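Local coordinates for cellulose-binding protein (PDB 2YHG) that probably takes part in carbohydrate metabolism, with a nucleoside hydrolase-like region thought to cleave glycosyl bonds within a longer polysaccharide-binding protein, at residues Gln88-Leu93 and Phe100-Tyr105; Met319-Glu324 and Asn331-Pro336. All blocks are in the same frame, centred on the assembly; numbering follows the deposited sequence.

Interaction 1: residues Gln88-Leu93 and Phe100-Tyr105; sequences QAYPNL and FPTPAY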
loop_
_atom_site.group_PDB
_atom_site.type_symbol
_atom_site.label_atom_id
_atom_site.label_comp_id
_atom_site.label_asym_id
_atom_site.label_seq_id
_atom_site.Cartn_x
_atom_site.Cartn_y
_atom_site.Cartn_z
ATOM N N GLN A 88 -20.928 2.289 11.714
ATOM C CA GLN A 88 -21.070 2.894 13.033
ATOM C C GLN A 88 -19.968 3.906 13.349
ATOM O O GLN A 88 -20.219 4.880 14.049
ATOM C CB GLN A 88 -21.102 1.806 14.105
ATOM C CG GLN A 88 -22.268 0.849 13.961
ATOM C CD GLN A 88 -22.148 -0.360 14.869
ATOM O OE1 GLN A 88 -21.936 -0.214 16.077
ATOM N NE2 GLN A 88 -22.056 -1.535 14.272
ATOM N N ALA A 89 -18.771 3.687 12.804
ATOM C CA ALA A 89 -17.613 4.563 13.028
ATOM C C ALA A 89 -17.599 5.769 12.079
ATOM O O ALA A 89 -16.984 6.795 12.363
ATOM C CB ALA A 89 -16.315 3.777 12.871
ATOM N N TYR A 90 -18.217 5.616 10.928
ATOM C CA TYR A 90 -18.130 6.590 9.842
ATOM C C TYR A 90 -18.539 8.023 10.233
ATOM O O TYR A 90 -17.858 8.959 9.845
ATOM C CB TYR A 90 -18.945 6.105 8.654
ATOM C CG TYR A 90 -19.093 7.117 7.544
ATOM C CD1 TYR A 90 -18.064 7.378 6.650
ATOM C CD2 TYR A 90 -20.257 7.851 7.417
ATOM C CE1 TYR A 90 -18.211 8.354 5.651
ATOM C CE2 TYR A 90 -20.392 8.832 6.461
ATOM C CZ TYR A 90 -19.370 9.098 5.597
ATOM O OH TYR A 90 -19.529 10.067 4.631
ATOM N N PRO A 91 -19.571 8.193 11.078
ATOM C CA PRO A 91 -19.911 9.571 11.467
ATOM C C PRO A 91 -18.760 10.263 12.170
ATOM O O PRO A 91 -18.542 11.455 12.002
ATOM C CB PRO A 91 -21.153 9.392 12.364
ATOM C CG PRO A 91 -21.820 8.146 11.756
ATOM C CD PRO A 91 -20.641 7.245 11.434
ATOM N N ASN A 92 -18.053 9.545 13.026
ATOM C CA ASN A 92 -16.882 10.106 13.671
ATOM C C ASN A 92 -15.706 10.250 12.709
ATOM O O ASN A 92 -15.076 11.269 12.661
ATOM C CB ASN A 92 -16.448 9.275 14.866
ATOM C CG ASN A 92 -17.427 9.339 16.025
ATOM O OD1 ASN A 92 -18.207 10.298 16.148
ATOM N ND2 ASN A 92 -17.359 8.353 16.904
ATOM N N LEU A 93 -15.366 9.198 11.975
ATOM C CA LEU A 93 -14.223 9.248 11.068
ATOM C C LEU A 93 -14.313 10.467 10.190
ATOM O O LEU A 93 -13.315 11.147 9.939
ATOM C CB LEU A 93 -14.151 7.976 10.206
ATOM C CG LEU A 93 -13.736 6.710 10.970
ATOM C CD1 LEU A 93 -13.950 5.494 10.063
ATOM C CD2 LEU A 93 -12.305 6.767 11.428
ATOM N N PHE A 100 -13.400 10.085 3.482
ATOM C CA PHE A 100 -13.760 8.704 3.843
ATOM C C PHE A 100 -14.856 8.226 2.923
ATOM O O PHE A 100 -15.821 8.951 2.694
ATOM C CB PHE A 100 -14.188 8.596 5.322
ATOM C CG PHE A 100 -13.026 8.433 6.267
ATOM C CD1 PHE A 100 -12.385 7.199 6.391
ATOM C CD2 PHE A 100 -12.528 9.502 6.990
ATOM C CE1 PHE A 100 -11.316 7.052 7.187
ATOM C CE2 PHE A 100 -11.470 9.323 7.869
ATOM C CZ PHE A 100 -10.810 8.098 7.913
ATOM N N PRO A 101 -14.743 7.007 2.409
ATOM C CA PRO A 101 -15.810 6.503 1.554
ATOM C C PRO A 101 -17.101 6.254 2.345
ATOM O O PRO A 101 -17.053 5.870 3.511
ATOM C CB PRO A 101 -15.228 5.182 1.024
ATOM C CG PRO A 101 -14.193 4.782 2.015
ATOM C CD PRO A 101 -13.624 6.052 2.559
ATOM N N THR A 102 -18.255 6.480 1.721
ATOM C CA THR A 102 -19.493 6.259 2.438
ATOM C C THR A 102 -19.704 4.763 2.678
ATOM O O THR A 102 -19.286 3.931 1.882
ATOM C CB THR A 102 -20.699 6.850 1.713
ATOM O OG1 THR A 102 -20.898 6.107 0.515
ATOM C CG2 THR A 102 -20.527 8.337 1.408
ATOM N N PRO A 103 -20.445 4.435 3.733
ATOM C CA PRO A 103 -20.828 3.056 3.936
ATOM C C PRO A 103 -21.567 2.465 2.757
ATOM O O PRO A 103 -21.266 1.329 2.350
ATOM C CB PRO A 103 -21.706 3.115 5.185
ATOM C CG PRO A 103 -21.154 4.269 5.973
ATOM C CD PRO A 103 -20.832 5.280 4.886
ATOM N N ALA A 104 -22.420 3.247 2.109
ATOM C CA ALA A 104 -23.143 2.745 0.970
ATOM C C ALA A 104 -22.195 2.412 -0.192
ATOM O O ALA A 104 -22.398 1.431 -0.905
ATOM C CB ALA A 104 -24.235 3.742 0.513
ATOM N N TYR A 105 -21.226 3.283 -0.438
ATOM C CA TYR A 105 -20.265 3.010 -1.490
ATOM C C TYR A 105 -19.482 1.720 -1.207
ATOM O O TYR A 105 -19.319 0.874 -2.084
ATOM C CB TYR A 105 -19.326 4.182 -1.689
ATOM C CG TYR A 105 -18.212 3.845 -2.642
ATOM C CD1 TYR A 105 -18.451 3.660 -3.986
ATOM C CD2 TYR A 105 -16.940 3.584 -2.156
ATOM C CE1 TYR A 105 -17.421 3.266 -4.834
ATOM C CE2 TYR A 105 -15.901 3.207 -2.995
ATOM C CZ TYR A 105 -16.150 3.024 -4.316
ATOM O OH TYR A 105 -15.116 2.683 -5.157
HETATM O O HOH W 1 -17.511 10.941 3.243
#
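One water joins Tyr90 to Phe100. It lies 2.6 Å from Tyr90 OH and donates to Phe100 O at 2.7 Å. The contact is a helix-loop-helix turn in the nucleoside hydrolase-like domain. Here the end of helix 77-93 packs on the start of helix 103-108. Both helices lie on the beta-alpha-beta crossover between the parallel strands 58-64 and 110-112.

The Tyr90 ring carries the outer half of the contact. CG stands anti to the backbone N (chi1 172°), which sends the ring across to the second segment. Pro103 CD sits over the centre of one face, 3.6 Å from the ring centroid, in a CH-pi contact. Phe100 O and the bridging water lie near the ring plane, at its edge. Pro101 O approaches CE1 obliquely, and it also accepts a hydrogen bond from Tyr86 OH. The Thr102 side chain runs alongside Tyr90 in the same direction, with its methyl CG2 near the phenol OH. Thr102 is the N-cap residue of helix 103-108; its OG1 accepts from Tyr105 N at 3.0 Å (angle 159°).

Between side chains the inner half is apolar. Leu93 crosses Phe100 at about a right angle and lays CB over the centre of the phenyl face, 3.8 Å from the centroid. Its two methyls reach towards the far rim, CD1 near CE1 and CD2 near CZ. Trp321 of helix 308-323 touches both Leu93 and Phe100 and extends this buried patch. Pro91 has no N-H to give, and the helix is kinked there, yet Leu93 N still bonds Ala89 O. The Leu93 carbonyl also packs against the phenyl ring, with Leu93 O 3.3 Å from Phe100 CE2.

Interaction 2: residues Met319-Glu324 and Asn331-Pro336; sequences MDWAIE and NHHPVP. With CA (calcium ion), chain D; ZN (zinc ion), chain I; EDO (1,2-ethanediol), chain L.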
loop_
_atom_site.group_PDB
_atom_site.type_symbol
_atom_site.label_atom_id
_atom_site.label_comp_id
_atom_site.label_asym_id
_atom_site.label_seq_id
_atom_site.Cartn_x
_atom_site.Cartn_y
_atom_site.Cartn_z
ATOM N N MET A 319 -7.751 5.082 15.142
ATOM C CA MET A 319 -8.742 4.471 16.008
ATOM C C MET A 319 -9.304 5.456 17.028
ATOM O O MET A 319 -10.451 5.309 17.460
ATOM C CB MET A 319 -8.192 3.237 16.697
ATOM C CG MET A 319 -7.892 2.091 15.734
ATOM S SD MET A 319 -9.274 1.567 14.692
ATOM C CE MET A 319 -10.415 1.029 15.938
ATOM N N ASP A 320 -8.549 6.495 17.373
ATOM C CA ASP A 320 -9.103 7.634 18.097
ATOM C C ASP A 320 -10.096 8.396 17.257
ATOM O O ASP A 320 -11.157 8.770 17.766
ATOM C CB ASP A 320 -7.984 8.540 18.590
ATOM C CG ASP A 320 -7.055 7.850 19.572
ATOM O OD1 ASP A 320 -7.440 6.778 20.141
ATOM O OD2 ASP A 320 -5.937 8.385 19.794
ATOM N N TRP A 321 -9.777 8.643 15.993
ATOM C CA TRP A 321 -10.738 9.261 15.103
ATOM C C TRP A 321 -12.065 8.512 15.142
ATOM O O TRP A 321 -13.134 9.112 15.110
ATOM C CB TRP A 321 -10.246 9.319 13.665
ATOM C CG TRP A 321 -9.040 10.107 13.386
ATOM C CD1 TRP A 321 -8.216 10.738 14.264
ATOM C CD2 TRP A 321 -8.444 10.252 12.105
ATOM N NE1 TRP A 321 -7.149 11.275 13.606
ATOM C CE2 TRP A 321 -7.261 11.000 12.275
ATOM C CE3 TRP A 321 -8.814 9.846 10.835
ATOM C CZ2 TRP A 321 -6.445 11.375 11.200
ATOM C CZ3 TRP A 321 -8.007 10.221 9.758
ATOM C CH2 TRP A 321 -6.851 10.968 9.949
ATOM N N ALA A 322 -11.988 7.181 15.137
ATOM C CA ALA A 322 -13.171 6.343 15.059
ATOM C C ALA A 322 -14.113 6.518 16.249
ATOM O O ALA A 322 -15.310 6.322 16.098
ATOM C CB ALA A 322 -12.760 4.874 14.935
ATOM N N ILE A 323 -13.561 6.855 17.412
ATOM C CA ILE A 323 -14.376 6.957 18.616
ATOM C C ILE A 323 -14.589 8.367 19.164
ATOM O O ILE A 323 -15.352 8.532 20.098
ATOM C CB ILE A 323 -13.861 6.025 19.728
ATOM C CG1 ILE A 323 -12.524 6.475 20.274
ATOM C CG2 ILE A 323 -13.850 4.561 19.263
ATOM C CD1 ILE A 323 -12.117 5.742 21.512
ATOM N N GLU A 324 -13.932 9.367 18.596
ATOM C CA GLU A 324 -14.075 10.751 19.051
ATOM C C GLU A 324 -14.941 11.542 18.088
ATOM O O GLU A 324 -14.599 11.694 16.923
ATOM C CB GLU A 324 -12.698 11.419 19.165
ATOM C CG GLU A 324 -11.758 10.780 20.176
ATOM C CD GLU A 324 -12.258 10.785 21.608
ATOM O OE1 GLU A 324 -13.175 11.573 21.948
ATOM O OE2 GLU A 324 -11.617 10.070 22.425
ATOM N N ASN A 331 -5.379 13.441 17.514
ATOM C CA ASN A 331 -4.298 14.017 16.741
ATOM C C ASN A 331 -4.451 13.749 15.255
ATOM O O ASN A 331 -4.945 12.694 14.849
ATOM C CB ASN A 331 -2.969 13.480 17.247
ATOM C CG ASN A 331 -1.775 14.247 16.697
ATOM O OD1 ASN A 331 -1.912 15.395 16.268
ATOM N ND2 ASN A 331 -0.580 13.646 16.763
ATOM N N HIS A 332 -4.049 14.734 14.455
ATOM C CA HIS A 332 -4.048 14.639 12.998
ATOM C C HIS A 332 -2.663 14.935 12.422
ATOM O O HIS A 332 -1.847 15.626 13.042
ATOM C CB HIS A 332 -5.092 15.572 12.414
ATOM C CG HIS A 332 -6.418 15.422 13.089
ATOM N ND1 HIS A 332 -6.700 16.076 14.265
ATOM C CD2 HIS A 332 -7.460 14.585 12.866
ATOM C CE1 HIS A 332 -7.863 15.653 14.735
ATOM N NE2 HIS A 332 -8.355 14.760 13.899
ATOM N N HIS A 333 -2.390 14.395 11.251
ATOM C CA HIS A 333 -1.047 14.411 10.698
ATOM C C HIS A 333 -0.582 15.820 10.347
ATOM O O HIS A 333 -1.361 16.620 9.829
ATOM C CB HIS A 333 -0.941 13.515 9.495
ATOM C CG HIS A 333 -1.484 12.149 9.731
ATOM N ND1 HIS A 333 -2.828 11.881 9.864
ATOM C CD2 HIS A 333 -0.837 10.976 9.878
ATOM C CE1 HIS A 333 -2.984 10.580 10.052
ATOM N NE2 HIS A 333 -1.785 10.012 10.107
ATOM N N PRO A 334 0.725 16.065 10.483
ATOM C CA PRO A 334 1.267 17.321 9.973
ATOM C C PRO A 334 1.263 17.326 8.448
ATOM O O PRO A 334 1.114 16.282 7.794
ATOM C CB PRO A 334 2.678 17.338 10.529
ATOM C CG PRO A 334 3.012 15.936 10.866
ATOM C CD PRO A 334 1.747 15.233 11.150
ATOM N N VAL A 335 1.384 18.530 7.898
ATOM C CA VAL A 335 1.193 18.795 6.491
ATOM C C VAL A 335 2.499 19.369 5.905
ATOM O O VAL A 335 2.902 20.489 6.242
ATOM C CB VAL A 335 0.044 19.770 6.272
ATOM C CG1 VAL A 335 -0.034 20.106 4.778
ATOM C CG2 VAL A 335 -1.270 19.173 6.802
ATOM N N PRO A 336 3.201 18.595 5.071
ATOM C CA PRO A 336 4.493 19.086 4.591
ATOM C C PRO A 336 4.356 20.075 3.454
ATOM O O PRO A 336 3.519 19.916 2.568
ATOM C CB PRO A 336 5.193 17.846 4.036
ATOM C CG PRO A 336 4.421 16.742 4.436
ATOM C CD PRO A 336 3.023 17.170 4.774
HETATM CA CA CA D . -0.944 16.981 14.750
HETATM ZN ZN ZN I . -6.530 5.492 21.468
HETATM C C1 EDO L . -8.982 7.734 22.617
HETATM O O1 EDO L . -9.403 8.959 22.018
HETATM C C2 EDO L . -7.529 7.851 23.039
HETATM O O2 EDO L . -7.004 6.540 23.226
HETATM O O HOH W 2 -4.846 10.809 18.656
HETATM O O HOH W 3 -4.848 6.775 21.520
HETATM O O HOH W 4 -5.766 4.402 19.864
HETATM O O HOH W 5 -5.461 4.384 22.845
#
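An aromatic cluster of Trp321, His332 and His333 joins helix 308-323, near its C-terminal end, to the loop that enters the second calcium site. The indole NE1 of Trp321 donates to Asn331 O at 2.9 Å. The bond is almost straight (178°) and lies in the indole plane, while the donor is tilted out of the carbonyl plane. The His332 ring is nearly parallel to the indole five-membered ring (23°) but slid aside, so overlap is slight; CD2 comes 3.4 Å from Trp321 NE1. His333 meets the six-membered ring rim to rim with the planes at 90°, and its CE1 is 3.7 Å from Trp321 CZ2. The imidazoles have polar partners outside the two segments, His96 for His332 and Asp314 for His333.

Two metal sites lie near the cluster. Asn331 OD1 and His332 O each bind calcium at 2.4 Å, together with Asp366, Asp368, Asp370 and Asp420. Asp320 OD1 binds zinc at 2.1 Å, with His227, three waters and a 1,2-ethanediol probably from the crystallisation liquor. Asp320 OD2 accepts from one zinc-bound water. It also accepts from a second water, which in turn accepts from Asn331 N. Asn331 thus serves calcium through its side chain and the indole through its carbonyl, and its backbone N-H is tied by water to Asp320, a zinc ligand, which should fix the loop firmly.

How the interactions relate
Interactions 1 and 2 lie on the same side of the chain's centre, about 15 Å apart between centres, and they touch. Asn92 ND2 of helix 77-93 probably hydrogen-bonds Ala322 O, and Asn92 CB packs on Trp321 O. The Trp321 ring, the hub of interaction 2, touches both contacts. Interaction 1 is partly buried, held by apolar and CH-pi contacts and one bridging water. Interaction 2 is smaller and more buried. It relies on a direct indole bond and on metal-bound residues. The first joins two helices next to the parallel sheet, whereas the second ties helix 308-323 to the loop that leads to the C-terminal beta sheet.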